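Long-range contacts in GDSL-esterase (Pseudoalteromonas sp., PDB 3HP4), which hydrolyses ester bonds as a serine esterase of the GDSL (SGNH hydrolase) family from a psychrotrophic bacterium and may act on lysophospholipids: residues N3-L8 / I39-A44; A14-Q19 / S45-T50; V70-G75 / T90-L95; M109-P114 / S127-I132; F143-I148 / P168-E173. All blocks are in the same frame, centred on the assembly; numbering follows the deposited sequence. Where two conformers were deposited one is given.

Interaction 1. Residues N3-L8 / I39-A44; sequences NTILIL and IVLINA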
# COMPACT_ATOMS: atom_id res chain seq x y z
N ASN A 3 -12.11 0.69 -13.67
CA ASN A 3 -11.46 0.31 -12.49
C ASN A 3 -10.18 1.05 -12.47
O ASN A 3 -9.14 0.49 -12.79
CB ASN A 3 -11.24 -1.19 -12.47
CG ASN A 3 -12.54 -1.95 -12.23
OD1 ASN A 3 -13.14 -1.83 -11.15
ND2 ASN A 3 -12.95 -2.70 -13.19
N THR A 4 -10.26 2.28 -12.00
CA THR A 4 -9.07 3.12 -11.89
C THR A 4 -8.67 3.17 -10.41
O THR A 4 -9.44 3.71 -9.56
CB THR A 4 -9.42 4.49 -12.40
OG1 THR A 4 -9.76 4.41 -13.79
CG2 THR A 4 -8.22 5.42 -12.22
N ILE A 5 -7.48 2.70 -10.13
CA ILE A 5 -7.04 2.50 -8.74
C ILE A 5 -5.90 3.45 -8.44
O ILE A 5 -4.84 3.35 -9.05
CB ILE A 5 -6.54 1.04 -8.52
CG1 ILE A 5 -7.59 0.06 -8.94
CG2 ILE A 5 -6.22 0.89 -7.01
CD1 ILE A 5 -7.13 -1.44 -8.83
N LEU A 6 -6.11 4.36 -7.50
CA LEU A 6 -5.04 5.22 -6.98
C LEU A 6 -4.26 4.46 -5.94
O LEU A 6 -4.85 4.04 -4.92
CB LEU A 6 -5.69 6.48 -6.38
CG LEU A 6 -4.69 7.50 -5.81
CD1 LEU A 6 -3.96 8.20 -6.96
CD2 LEU A 6 -5.42 8.54 -4.98
N ILE A 7 -2.97 4.27 -6.15
CA ILE A 7 -2.06 3.54 -5.24
C ILE A 7 -1.42 4.58 -4.34
O ILE A 7 -0.58 5.38 -4.82
CB ILE A 7 -0.96 2.75 -6.06
CG1 ILE A 7 -1.57 1.85 -7.13
CG2 ILE A 7 -0.04 1.89 -5.12
CD1 ILE A 7 -2.43 0.69 -6.54
N LEU A 8 -1.80 4.62 -3.08
CA LEU A 8 -1.28 5.62 -2.14
C LEU A 8 -0.32 4.87 -1.23
O LEU A 8 -0.67 4.39 -0.16
CB LEU A 8 -2.44 6.25 -1.38
CG LEU A 8 -2.12 7.51 -0.59
CD1 LEU A 8 -1.94 8.71 -1.56
CD2 LEU A 8 -3.25 7.76 0.41
N ILE A 39 -8.30 -2.42 -15.90
CA ILE A 39 -7.77 -1.78 -14.69
C ILE A 39 -6.66 -0.82 -15.08
O ILE A 39 -5.76 -1.11 -15.86
CB ILE A 39 -7.23 -2.86 -13.75
CG1 ILE A 39 -8.40 -3.76 -13.30
CG2 ILE A 39 -6.60 -2.22 -12.51
CD1 ILE A 39 -7.98 -5.05 -12.54
N VAL A 40 -6.72 0.39 -14.49
CA VAL A 40 -5.65 1.39 -14.66
C VAL A 40 -5.14 1.75 -13.28
O VAL A 40 -5.91 2.16 -12.42
CB VAL A 40 -6.19 2.62 -15.38
CG1 VAL A 40 -5.10 3.69 -15.41
CG2 VAL A 40 -6.63 2.24 -16.79
N LEU A 41 -3.85 1.63 -13.09
CA LEU A 41 -3.20 2.02 -11.83
C LEU A 41 -2.63 3.42 -11.93
O LEU A 41 -2.00 3.75 -12.92
CB LEU A 41 -2.07 1.05 -11.50
CG LEU A 41 -2.50 -0.43 -11.51
CD1 LEU A 41 -1.25 -1.27 -11.14
CD2 LEU A 41 -3.59 -0.70 -10.54
N ILE A 42 -2.87 4.23 -10.91
CA ILE A 42 -2.25 5.57 -10.83
C ILE A 42 -1.36 5.53 -9.62
O ILE A 42 -1.84 5.41 -8.49
CB ILE A 42 -3.30 6.69 -10.69
CG1 ILE A 42 -4.30 6.66 -11.84
CG2 ILE A 42 -2.58 8.05 -10.53
CD1 ILE A 42 -5.49 7.65 -11.59
N ASN A 43 -0.06 5.59 -9.81
CA ASN A 43 0.86 5.49 -8.68
C ASN A 43 1.08 6.86 -8.04
O ASN A 43 1.57 7.77 -8.67
CB ASN A 43 2.19 4.91 -9.13
CG ASN A 43 2.95 4.32 -7.96
OD1 ASN A 43 2.52 4.48 -6.80
ND2 ASN A 43 4.05 3.65 -8.22
N ALA A 44 0.63 7.05 -6.80
CA ALA A 44 0.86 8.23 -6.03
C ALA A 44 1.74 7.94 -4.86
O ALA A 44 1.66 8.62 -3.84
CB ALA A 44 -0.50 8.88 -5.60

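Interaction 2. Residues A14-Q19 / S45-T50; sequences AAYGLQ and SISGET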
# COMPACT_ATOMS: atom_id res chain seq x y z
N ALA A 14 6.89 2.73 -4.65
CA ALA A 14 7.52 3.78 -5.47
C ALA A 14 8.85 3.35 -6.14
O ALA A 14 9.66 4.24 -6.53
CB ALA A 14 7.78 5.00 -4.59
N ALA A 15 9.16 2.07 -6.23
CA ALA A 15 10.40 1.68 -6.96
C ALA A 15 11.68 2.34 -6.40
O ALA A 15 12.58 2.73 -7.14
CB ALA A 15 10.26 1.99 -8.45
N TYR A 16 11.78 2.43 -5.09
CA TYR A 16 12.97 2.98 -4.45
C TYR A 16 14.24 2.22 -4.85
O TYR A 16 14.31 1.00 -4.76
CB TYR A 16 12.75 2.87 -2.94
CG TYR A 16 13.91 3.40 -2.16
CD1 TYR A 16 13.88 4.69 -1.64
CD2 TYR A 16 15.05 2.61 -1.95
CE1 TYR A 16 14.96 5.18 -0.92
CE2 TYR A 16 16.14 3.09 -1.24
CZ TYR A 16 16.08 4.38 -0.72
OH TYR A 16 17.15 4.87 0.00
N GLY A 17 15.26 2.95 -5.28
CA GLY A 17 16.51 2.26 -5.67
C GLY A 17 16.46 1.52 -7.01
O GLY A 17 17.43 0.83 -7.38
N LEU A 18 15.38 1.70 -7.76
CA LEU A 18 15.18 1.02 -9.03
C LEU A 18 14.73 2.06 -10.02
O LEU A 18 14.46 3.20 -9.64
CB LEU A 18 14.04 0.01 -8.91
CG LEU A 18 14.21 -1.00 -7.79
CD1 LEU A 18 12.99 -1.84 -7.69
CD2 LEU A 18 15.44 -1.85 -8.06
N GLN A 19 14.64 1.68 -11.30
CA GLN A 19 13.98 2.56 -12.28
C GLN A 19 12.47 2.38 -12.12
O GLN A 19 12.01 1.29 -11.74
CB GLN A 19 14.40 2.22 -13.71
CG GLN A 19 15.91 1.98 -13.91
CD GLN A 19 16.79 3.17 -13.54
OE1 GLN A 19 17.20 3.95 -14.41
NE2 GLN A 19 17.13 3.29 -12.26
N SER A 45 2.58 6.93 -4.96
CA SER A 45 3.47 6.55 -3.84
C SER A 45 4.65 7.49 -3.74
O SER A 45 5.17 7.95 -4.77
CB SER A 45 3.94 5.12 -4.09
OG SER A 45 2.83 4.25 -4.11
N ILE A 46 5.12 7.73 -2.53
CA ILE A 46 6.30 8.58 -2.32
C ILE A 46 7.18 7.91 -1.27
O ILE A 46 6.67 7.50 -0.20
CB ILE A 46 5.86 9.96 -1.79
CG1 ILE A 46 5.05 10.67 -2.86
CG2 ILE A 46 7.09 10.79 -1.29
CD1 ILE A 46 4.66 12.13 -2.45
N SER A 47 8.46 7.71 -1.56
CA SER A 47 9.37 7.16 -0.58
C SER A 47 9.39 7.98 0.69
O SER A 47 9.47 9.21 0.67
CB SER A 47 10.76 6.96 -1.17
OG SER A 47 10.64 5.94 -2.20
N GLY A 48 9.33 7.28 1.81
CA GLY A 48 9.34 7.91 3.12
C GLY A 48 7.97 8.42 3.56
O GLY A 48 7.85 8.97 4.65
N GLU A 49 6.92 8.23 2.77
CA GLU A 49 5.61 8.77 3.15
C GLU A 49 5.08 8.13 4.43
O GLU A 49 5.26 6.95 4.66
CB GLU A 49 4.60 8.58 2.01
CG GLU A 49 3.32 9.33 2.21
CD GLU A 49 3.52 10.80 2.42
OE1 GLU A 49 4.00 11.22 3.49
OE2 GLU A 49 3.21 11.60 1.53
N THR A 50 4.42 8.95 5.24
CA THR A 50 3.78 8.51 6.48
C THR A 50 2.27 8.66 6.30
O THR A 50 1.77 9.31 5.37
CB THR A 50 4.22 9.39 7.65
OG1 THR A 50 3.84 10.75 7.37
CG2 THR A 50 5.72 9.26 7.88
O HOH W 1 11.35 6.59 -4.78

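Interaction 3. Residues V70-G75 / T90-L95; sequences VLIELG and TNLTAL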
# COMPACT_ATOMS: atom_id res chain seq x y z
N VAL A 70 -9.27 3.31 -4.27
CA VAL A 70 -8.02 3.78 -3.62
C VAL A 70 -7.44 2.63 -2.85
O VAL A 70 -8.17 1.99 -2.07
CB VAL A 70 -8.31 4.97 -2.67
CG1 VAL A 70 -7.06 5.34 -1.90
CG2 VAL A 70 -8.79 6.23 -3.46
N LEU A 71 -6.17 2.36 -3.06
CA LEU A 71 -5.45 1.27 -2.35
C LEU A 71 -4.36 1.91 -1.54
O LEU A 71 -3.40 2.47 -2.09
CB LEU A 71 -4.88 0.34 -3.44
CG LEU A 71 -4.40 -1.06 -3.01
CD1 LEU A 71 -4.15 -1.97 -4.24
CD2 LEU A 71 -3.13 -0.93 -2.19
N ILE A 72 -4.52 1.85 -0.21
CA ILE A 72 -3.57 2.44 0.74
C ILE A 72 -2.52 1.43 1.14
O ILE A 72 -2.86 0.32 1.57
CB ILE A 72 -4.36 2.95 1.94
CG1 ILE A 72 -5.31 4.05 1.51
CG2 ILE A 72 -3.37 3.46 3.02
CD1 ILE A 72 -6.41 4.31 2.57
N GLU A 73 -1.23 1.78 0.97
CA GLU A 73 -0.12 0.94 1.47
C GLU A 73 0.78 1.88 2.24
O GLU A 73 1.80 2.38 1.73
CB GLU A 73 0.58 0.30 0.27
CG GLU A 73 1.82 -0.52 0.62
CD GLU A 73 3.10 0.29 0.62
OE1 GLU A 73 3.45 0.93 -0.42
OE2 GLU A 73 3.86 0.25 1.65
N LEU A 74 0.38 2.17 3.49
CA LEU A 74 1.04 3.16 4.33
C LEU A 74 1.06 2.71 5.75
O LEU A 74 0.22 1.94 6.23
CB LEU A 74 0.30 4.49 4.27
CG LEU A 74 0.38 5.22 2.94
CD1 LEU A 74 -0.55 6.45 2.98
CD2 LEU A 74 1.81 5.69 2.60
N GLY A 75 2.04 3.23 6.46
CA GLY A 75 2.16 3.04 7.92
C GLY A 75 3.51 2.47 8.25
O GLY A 75 3.97 2.67 9.39
N THR A 90 -5.80 7.09 13.60
CA THR A 90 -6.61 8.26 13.30
C THR A 90 -6.33 8.74 11.89
O THR A 90 -7.26 9.06 11.11
CB THR A 90 -6.31 9.37 14.34
OG1 THR A 90 -6.76 8.86 15.60
CG2 THR A 90 -7.02 10.68 14.00
N ASN A 91 -5.07 8.84 11.52
CA ASN A 91 -4.69 9.32 10.22
C ASN A 91 -5.18 8.40 9.11
O ASN A 91 -5.75 8.88 8.12
CB ASN A 91 -3.16 9.46 10.05
CG ASN A 91 -2.55 10.56 10.86
OD1 ASN A 91 -3.23 11.47 11.32
ND2 ASN A 91 -1.29 10.41 11.09
N LEU A 92 -4.96 7.08 9.25
CA LEU A 92 -5.39 6.14 8.23
C LEU A 92 -6.91 6.09 8.14
O LEU A 92 -7.45 5.96 7.03
CB LEU A 92 -4.82 4.76 8.52
CG LEU A 92 -3.30 4.61 8.42
CD1 LEU A 92 -2.91 3.23 8.94
CD2 LEU A 92 -2.78 4.76 6.99
N THR A 93 -7.62 6.19 9.25
CA THR A 93 -9.08 6.20 9.19
C THR A 93 -9.55 7.41 8.42
O THR A 93 -10.48 7.31 7.61
CB THR A 93 -9.63 6.22 10.61
OG1 THR A 93 -9.19 5.03 11.26
CG2 THR A 93 -11.14 6.23 10.62
N ALA A 94 -8.94 8.56 8.63
CA ALA A 94 -9.33 9.77 7.88
C ALA A 94 -9.01 9.59 6.42
O ALA A 94 -9.80 10.07 5.56
CB ALA A 94 -8.62 10.98 8.48
N LEU A 95 -7.90 8.96 6.03
CA LEU A 95 -7.60 8.69 4.64
C LEU A 95 -8.68 7.85 4.04
O LEU A 95 -9.13 8.12 2.90
CB LEU A 95 -6.23 7.96 4.42
CG LEU A 95 -4.94 8.73 4.68
CD1 LEU A 95 -3.71 7.84 4.75
CD2 LEU A 95 -4.81 9.79 3.58

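Interaction 4. Residues M109-P114 / S127-I132; sequences MEIYIP and SSFTQI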
# COMPACT_ATOMS: atom_id res chain seq x y z
N MET A 109 -3.84 -2.02 2.95
CA MET A 109 -2.92 -3.15 3.12
C MET A 109 -2.48 -3.27 4.57
O MET A 109 -2.04 -2.28 5.19
CB MET A 109 -1.71 -2.97 2.22
CG MET A 109 -0.83 -4.22 2.19
SD MET A 109 0.41 -4.16 0.91
CE MET A 109 -0.67 -4.38 -0.51
N GLU A 110 -2.57 -4.46 5.12
CA GLU A 110 -1.98 -4.84 6.42
C GLU A 110 -0.47 -4.60 6.33
O GLU A 110 0.12 -5.01 5.30
CB GLU A 110 -2.34 -6.32 6.73
CG GLU A 110 -2.09 -6.66 8.17
CD GLU A 110 -2.67 -7.96 8.48
OE1 GLU A 110 -2.53 -8.89 7.58
OE2 GLU A 110 -3.29 -8.02 9.53
N ILE A 111 0.17 -4.02 7.32
CA ILE A 111 1.64 -3.80 7.29
C ILE A 111 2.20 -4.50 8.52
O ILE A 111 1.55 -4.53 9.59
CB ILE A 111 1.96 -2.32 7.32
CG1 ILE A 111 1.24 -1.51 6.26
CG2 ILE A 111 3.49 -2.10 7.19
CD1 ILE A 111 1.57 -1.88 4.75
N TYR A 112 3.39 -5.11 8.38
CA TYR A 112 4.15 -5.71 9.47
C TYR A 112 5.49 -5.01 9.55
O TYR A 112 6.01 -4.57 8.53
CB TYR A 112 4.39 -7.23 9.22
CG TYR A 112 3.11 -8.08 9.33
CD1 TYR A 112 2.91 -9.01 10.37
CD2 TYR A 112 2.14 -8.01 8.37
CE1 TYR A 112 1.71 -9.75 10.37
CE2 TYR A 112 0.98 -8.79 8.41
CZ TYR A 112 0.80 -9.60 9.40
OH TYR A 112 -0.47 -10.32 9.37
N ILE A 113 5.96 -4.87 10.78
CA ILE A 113 7.27 -4.21 11.04
C ILE A 113 8.09 -5.07 11.95
O ILE A 113 7.56 -5.76 12.81
CB ILE A 113 7.08 -2.79 11.68
CG1 ILE A 113 6.19 -2.88 12.94
CG2 ILE A 113 6.61 -1.81 10.61
CD1 ILE A 113 6.13 -1.62 13.86
N PRO A 114 9.42 -4.90 11.85
CA PRO A 114 10.28 -5.59 12.85
C PRO A 114 10.09 -5.03 14.25
O PRO A 114 9.64 -3.89 14.41
CB PRO A 114 11.70 -5.31 12.37
CG PRO A 114 11.57 -4.03 11.60
CD PRO A 114 10.17 -4.02 10.96
N SER A 127 -2.26 -4.92 14.22
CA SER A 127 -3.66 -5.09 14.51
C SER A 127 -4.45 -3.84 14.24
O SER A 127 -5.69 -3.91 13.98
CB SER A 127 -3.85 -5.65 15.91
OG SER A 127 -3.47 -4.67 16.87
N SER A 128 -3.82 -2.67 14.22
CA SER A 128 -4.59 -1.48 13.97
C SER A 128 -5.21 -1.50 12.57
O SER A 128 -6.29 -0.92 12.38
CB SER A 128 -3.74 -0.20 14.16
OG SER A 128 -2.82 -0.05 13.08
N PHE A 129 -4.60 -2.16 11.59
CA PHE A 129 -5.19 -2.19 10.25
C PHE A 129 -6.51 -2.97 10.27
O PHE A 129 -7.48 -2.53 9.62
CB PHE A 129 -4.21 -2.79 9.23
CG PHE A 129 -2.94 -1.98 9.10
CD1 PHE A 129 -2.90 -0.84 8.29
CD2 PHE A 129 -1.84 -2.25 9.88
CE1 PHE A 129 -1.76 -0.07 8.25
CE2 PHE A 129 -0.72 -1.44 9.85
CZ PHE A 129 -0.69 -0.34 9.04
N THR A 130 -6.57 -4.06 11.03
CA THR A 130 -7.83 -4.81 11.16
C THR A 130 -8.87 -3.90 11.82
O THR A 130 -10.04 -3.87 11.41
CB THR A 130 -7.63 -6.00 11.99
OG1 THR A 130 -6.63 -6.82 11.31
CG2 THR A 130 -8.89 -6.83 12.13
N GLN A 131 -8.51 -3.18 12.86
CA GLN A 131 -9.47 -2.28 13.53
C GLN A 131 -9.99 -1.18 12.62
O GLN A 131 -11.19 -0.89 12.61
CB GLN A 131 -8.80 -1.68 14.77
CG GLN A 131 -8.48 -2.75 15.83
CD GLN A 131 -7.47 -2.29 16.79
OE1 GLN A 131 -7.57 -1.16 17.26
NE2 GLN A 131 -6.54 -3.17 17.15
N ILE A 132 -9.13 -0.63 11.75
CA ILE A 132 -9.59 0.41 10.81
C ILE A 132 -10.53 -0.23 9.85
O ILE A 132 -11.59 0.39 9.50
CB ILE A 132 -8.39 0.98 10.07
CG1 ILE A 132 -7.48 1.75 11.02
CG2 ILE A 132 -8.82 1.89 8.91
CD1 ILE A 132 -6.05 1.90 10.51

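Interaction 5. Residues F143-I148 / P168-E173; sequences FFMLDI and PLIRDE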
# COMPACT_ATOMS: atom_id res chain seq x y z
N PHE A 143 -0.16 -8.29 3.27
CA PHE A 143 1.12 -7.52 3.05
C PHE A 143 1.98 -8.29 2.04
O PHE A 143 2.42 -9.41 2.32
CB PHE A 143 1.81 -7.42 4.36
CG PHE A 143 3.02 -6.47 4.39
CD1 PHE A 143 3.04 -5.35 3.60
CD2 PHE A 143 4.06 -6.70 5.27
CE1 PHE A 143 4.13 -4.46 3.68
CE2 PHE A 143 5.13 -5.78 5.34
CZ PHE A 143 5.12 -4.69 4.54
N PHE A 144 2.31 -7.66 0.92
CA PHE A 144 3.09 -8.36 -0.10
C PHE A 144 4.51 -8.62 0.28
O PHE A 144 5.16 -9.45 -0.36
CB PHE A 144 3.00 -7.64 -1.47
CG PHE A 144 3.50 -6.21 -1.51
CD1 PHE A 144 4.85 -5.91 -1.37
CD2 PHE A 144 2.60 -5.18 -1.76
CE1 PHE A 144 5.27 -4.56 -1.47
CE2 PHE A 144 3.04 -3.84 -1.86
CZ PHE A 144 4.38 -3.56 -1.72
N MET A 145 5.03 -8.00 1.35
CA MET A 145 6.41 -8.23 1.77
C MET A 145 6.62 -9.51 2.55
O MET A 145 7.75 -9.91 2.77
CB MET A 145 6.94 -7.06 2.58
CG MET A 145 7.16 -5.81 1.71
SD MET A 145 8.37 -6.02 0.35
CE MET A 145 9.90 -6.41 1.24
N LEU A 146 5.54 -10.11 3.06
CA LEU A 146 5.74 -11.27 3.94
C LEU A 146 6.53 -12.41 3.32
O LEU A 146 7.32 -13.05 3.98
CB LEU A 146 4.37 -11.79 4.42
CG LEU A 146 3.68 -10.83 5.42
CD1 LEU A 146 2.17 -11.24 5.56
CD2 LEU A 146 4.36 -10.80 6.72
N ASP A 147 6.28 -12.65 2.05
CA ASP A 147 6.93 -13.73 1.31
C ASP A 147 8.16 -13.26 0.57
O ASP A 147 8.73 -14.04 -0.24
CB ASP A 147 5.95 -14.34 0.30
CG ASP A 147 4.79 -15.03 0.95
OD1 ASP A 147 4.81 -15.19 2.19
OD2 ASP A 147 3.84 -15.40 0.23
N ILE A 148 8.58 -12.01 0.76
CA ILE A 148 9.70 -11.42 0.05
C ILE A 148 10.85 -11.16 1.02
O ILE A 148 12.03 -11.54 0.73
CB ILE A 148 9.29 -10.05 -0.57
CG1 ILE A 148 8.14 -10.21 -1.58
CG2 ILE A 148 10.51 -9.37 -1.23
CD1 ILE A 148 8.52 -10.95 -2.83
N PRO A 168 8.66 -8.63 -10.01
CA PRO A 168 7.67 -9.53 -10.67
C PRO A 168 6.89 -10.37 -9.66
O PRO A 168 5.71 -10.67 -9.87
CB PRO A 168 8.52 -10.43 -11.60
CG PRO A 168 9.77 -9.66 -11.77
CD PRO A 168 10.03 -8.82 -10.56
N LEU A 169 7.54 -10.75 -8.55
CA LEU A 169 6.85 -11.51 -7.53
C LEU A 169 5.77 -10.68 -6.86
O LEU A 169 4.65 -11.13 -6.63
CB LEU A 169 7.86 -12.07 -6.51
CG LEU A 169 8.83 -13.09 -7.12
CD1 LEU A 169 9.99 -13.27 -6.17
CD2 LEU A 169 8.08 -14.41 -7.29
N ILE A 170 6.11 -9.45 -6.51
CA ILE A 170 5.13 -8.55 -5.90
C ILE A 170 3.99 -8.26 -6.92
O ILE A 170 2.82 -8.26 -6.53
CB ILE A 170 5.76 -7.25 -5.44
CG1 ILE A 170 6.78 -7.54 -4.32
CG2 ILE A 170 4.70 -6.26 -4.94
CD1 ILE A 170 7.66 -6.35 -4.00
N ARG A 171 4.32 -8.07 -8.21
CA ARG A 171 3.31 -7.86 -9.24
C ARG A 171 2.31 -8.99 -9.17
O ARG A 171 1.10 -8.74 -9.20
CB ARG A 171 4.00 -7.90 -10.60
CG ARG A 171 2.99 -7.95 -11.77
CD ARG A 171 3.68 -8.41 -13.09
NE ARG A 171 4.11 -9.80 -12.94
CZ ARG A 171 5.13 -10.35 -13.57
NH1 ARG A 171 5.86 -9.63 -14.41
NH2 ARG A 171 5.46 -11.60 -13.25
N ASP A 172 2.78 -10.23 -9.08
CA ASP A 172 1.83 -11.34 -9.14
C ASP A 172 0.98 -11.43 -7.87
O ASP A 172 -0.22 -11.73 -7.91
CB ASP A 172 2.53 -12.63 -9.44
CG ASP A 172 3.07 -12.65 -10.88
OD1 ASP A 172 2.53 -11.91 -11.73
OD2 ASP A 172 4.02 -13.40 -11.16
N GLU A 173 1.54 -11.11 -6.69
CA GLU A 173 0.73 -11.07 -5.48
C GLU A 173 -0.31 -9.95 -5.52
O GLU A 173 -1.41 -10.06 -4.98
CB GLU A 173 1.60 -10.90 -4.21
CG GLU A 173 2.49 -12.06 -3.92
CD GLU A 173 3.30 -11.88 -2.65
OE1 GLU A 173 2.69 -11.48 -1.60
OE2 GLU A 173 4.54 -12.16 -2.75
O HOH W 2 3.38 -11.83 1.12

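Interaction 1. Residues N3-L8 / I39-A44
Ile-42 fills the hollow between Thr-4 and Leu-6 on the neighbouring strand: its CD1 presses on CG2 of Thr-4 at 3.6 Å, while its CG2 leans against CD1 of Leu-6. The same Leu-6 methyl also meets CB of Ala-44 at 3.8 Å, so one bump is shared by two residues of 39-44. On the other face, Ile-5 and Leu-41 lie side by side and point the same way; CD2 of Leu-41 tucks against both CB and CD1 of Ile-5. That CD1 reaches back to CG2 of Ile-39, 3.8 Å away, because the Ile-5 chain runs on extended past CG1 (chi2 176°). These side chains stand on the two faces of strands 3-9 and 39-43, the parallel pair at one side of the alpha/beta sheet of the SGNH hydrolase fold, where 39-43 is the outermost strand. Backbone bonds alternate along the pair; Ile-7 N meets Ile-42 O at 2.8 Å in a nearly straight bond. Helix 51-65 packs over the face of Leu-6 and Ile-42, and helices 24-34 and 166-183 over that of Ile-5 and Leu-41. At the strand end Asn-43 bonds Ser-45 through OD1 and the Ser-13 carbonyl through ND2.

Interaction 2. Residues A14-Q19 / S45-T50
Ala-14 makes the closely packed part of this contact, setting its CB 3.9 Å from CB of Ser-45 and 3.8 Å from OG of Ser-47. Ser-45 turns its hydroxyl to Asn-43, so what it offers Ala-14 is its CB, which also lies against the Ala-14 backbone N. Ser-47 completes this close part, bringing its OG to the edge of the Tyr-16 ring, in the ring plane and 3.5 Å from CD1; CG of Tyr-16 is anti to the backbone N (chi1 -180°), which carries the base of the ring toward Ser-47. Both segments are loops at the C-terminal ends of parallel strands, where SGNH hydrolases place their active site, and each bends through a type II turn, Ala-15 to Leu-18 and Ile-46 to Glu-49. Gly-48, in the second turn, gives its backbone N to a phosphonate oxygen of the modified serine at position 11, as expected of an oxyanion-hole donor in this family. The Tyr-16 ring also stacks with His-161. The loose side is the exposed edge, where a water sits 2.8 Å from Ser-47 OG and gives a weak, long bond to Ala-14 O, so the polar link between the loops is indirect.

Interaction 3. Residues V70-G75 / T90-L95
Ile-72 is where the strand first meets the helix: its CD1, ending an extended chain (chi2 163°), reaches CB of Leu-95 at 4.1 Å, and its CG2 lies 4.2 Å from CD2 of Leu-92. The two branches divide between helix residues one turn apart. Glu-73 points away from the helix, and its OE1 takes bonds from Ser-13 OG and from N of Asp-10, the residue before the modified serine. Leu-74 returns to the helix side. Its CB meets CD2 of Leu-92 at 4.1 Å, and its CD1 touches CD1 of Leu-95 at 3.9 Å, the two leucine side chains crossing at about a right angle. Gly-75 closes the segment at the N-cap of helix 76-80, where a CB would press on the carbonyl O of Leu-74. Strand 69-73 lies mid-sheet between 3-9 and 105-109, and helix 85-101 packs on it in the layered alpha/beta manner of the SGNH fold. Helix 51-65 flanks the same leucines through Ala-54, Ser-51 and Leu-58, while Phe-129 of helix 119-136 adjoins Leu-92. Everything that meets between the two segments is aliphatic and buried, which implies that shape and exclusion of water, not directed polar bonds, hold helix to strand.

Interaction 4. Residues M109-P114 / S127-I132
The Phe-129 ring lies flat against the chain at Glu-110 and Ile-111: on one face the backbone N of Ile-111 sits 3.6 Å above the plane, displaced toward the rim, with Glu-110 C over the same side. The opposite face has Ser-128 OG, in the conformer given, 4.0 Å off the plane and likewise near the rim. Met-109 O approaches CD1 obliquely at 3.5 Å. At the far end of the ring, CG1 of Ile-111 touches CZ at 3.6 Å and its CB lies almost as near, the isoleucine crossing the ring at a slant. CG of Phe-129 is anti to the carbonyl carbon (chi1 -62°), heading toward the loop. The contact closes part of the beta-alpha-beta unit in which strand 105-109 runs through this loop into helix 119-136 and on to strand 139-141, in the parallel sheet of the SGNH hydrolase fold. Phe-125 meets Phe-129 edge-to-face, and Leu-92 and Leu-140 also border it. An alanine in place of Phe-129 would probably leave a gap under the Glu-110–Ile-111 peptide and deprive Ile-111 CG1 of its ring partner. Glu-110 and Thr-130 run side by side, OE2 and OG1 4.0 Å apart in the conformer given.

Interaction 5. Residues F143-I148 / P168-E173
Ile-170 sets its CG2 over one face of the Phe-144 ring, 3.7 Å from the ring centroid and 16° off the normal, a CH-pi contact. The methyl is shifted toward the CG and CD1 side, both atoms 3.6 Å away, and CD1 of Ile-170 lies 3.9 Å from both CD1 and CE1 of Phe-144. CG of Phe-144 lies between the backbone N and the carbonyl carbon (chi1 60°), a crowded position that brings the ring over to Ile-170. Trp-24 meets its ring edge-to-face, and Met-109, Leu-12 and Met-174 also touch it. An alanine in place of Phe-144 would probably open a gap beside Ile-170, with its CG2 left without the aromatic face and Trp-24 without its ring partner. Ile-148 crosses Ile-170 at about a right angle, CG1 to CG1, and lays its CD1 on CB of Leu-169 at 3.9 Å. Glu-173 is the polar member of the contact. In the conformer given its OE1 comes 3.4 Å from Phe-144 O, two acceptors; a water donates to OE1 at 2.8 Å and to Phe-143 O and accepts from Asp-147 N, giving OE1 a donor. Helix 166-183 closes the alpha/beta fold against this loop. With Asp-147 OD2 4.5 Å from Glu-173 OE2 in the conformers given, the like charges may favour protonation of one carboxylate, and water, not a direct bond, joins Glu-173 to the loop.

Overall arrangement
Along the chain, interactions 1 and 2 interleave, and 3, 4 and 5 follow in series. The parallel sheet ties several together: interaction 1 pairs 39-43 with 3-9, strand 69-73 of interaction 3 borders 3-9, and strand 105-109 leads into interaction 4. Centres of interactions 3 and 4 are about 11 Å apart, and they share packing around Phe-129 and Leu-92. Centres of interactions 1 and 4 lie about 21 Å apart, on opposite sides of the chain's centre. Interaction 5 abuts 4 where Phe-143 and Phe-144 meet Met-109 and Ile-111. Interaction 2 lies by the phosphonylated serine, its loops rising from the C-terminal ends of the strands that interaction 1 pairs.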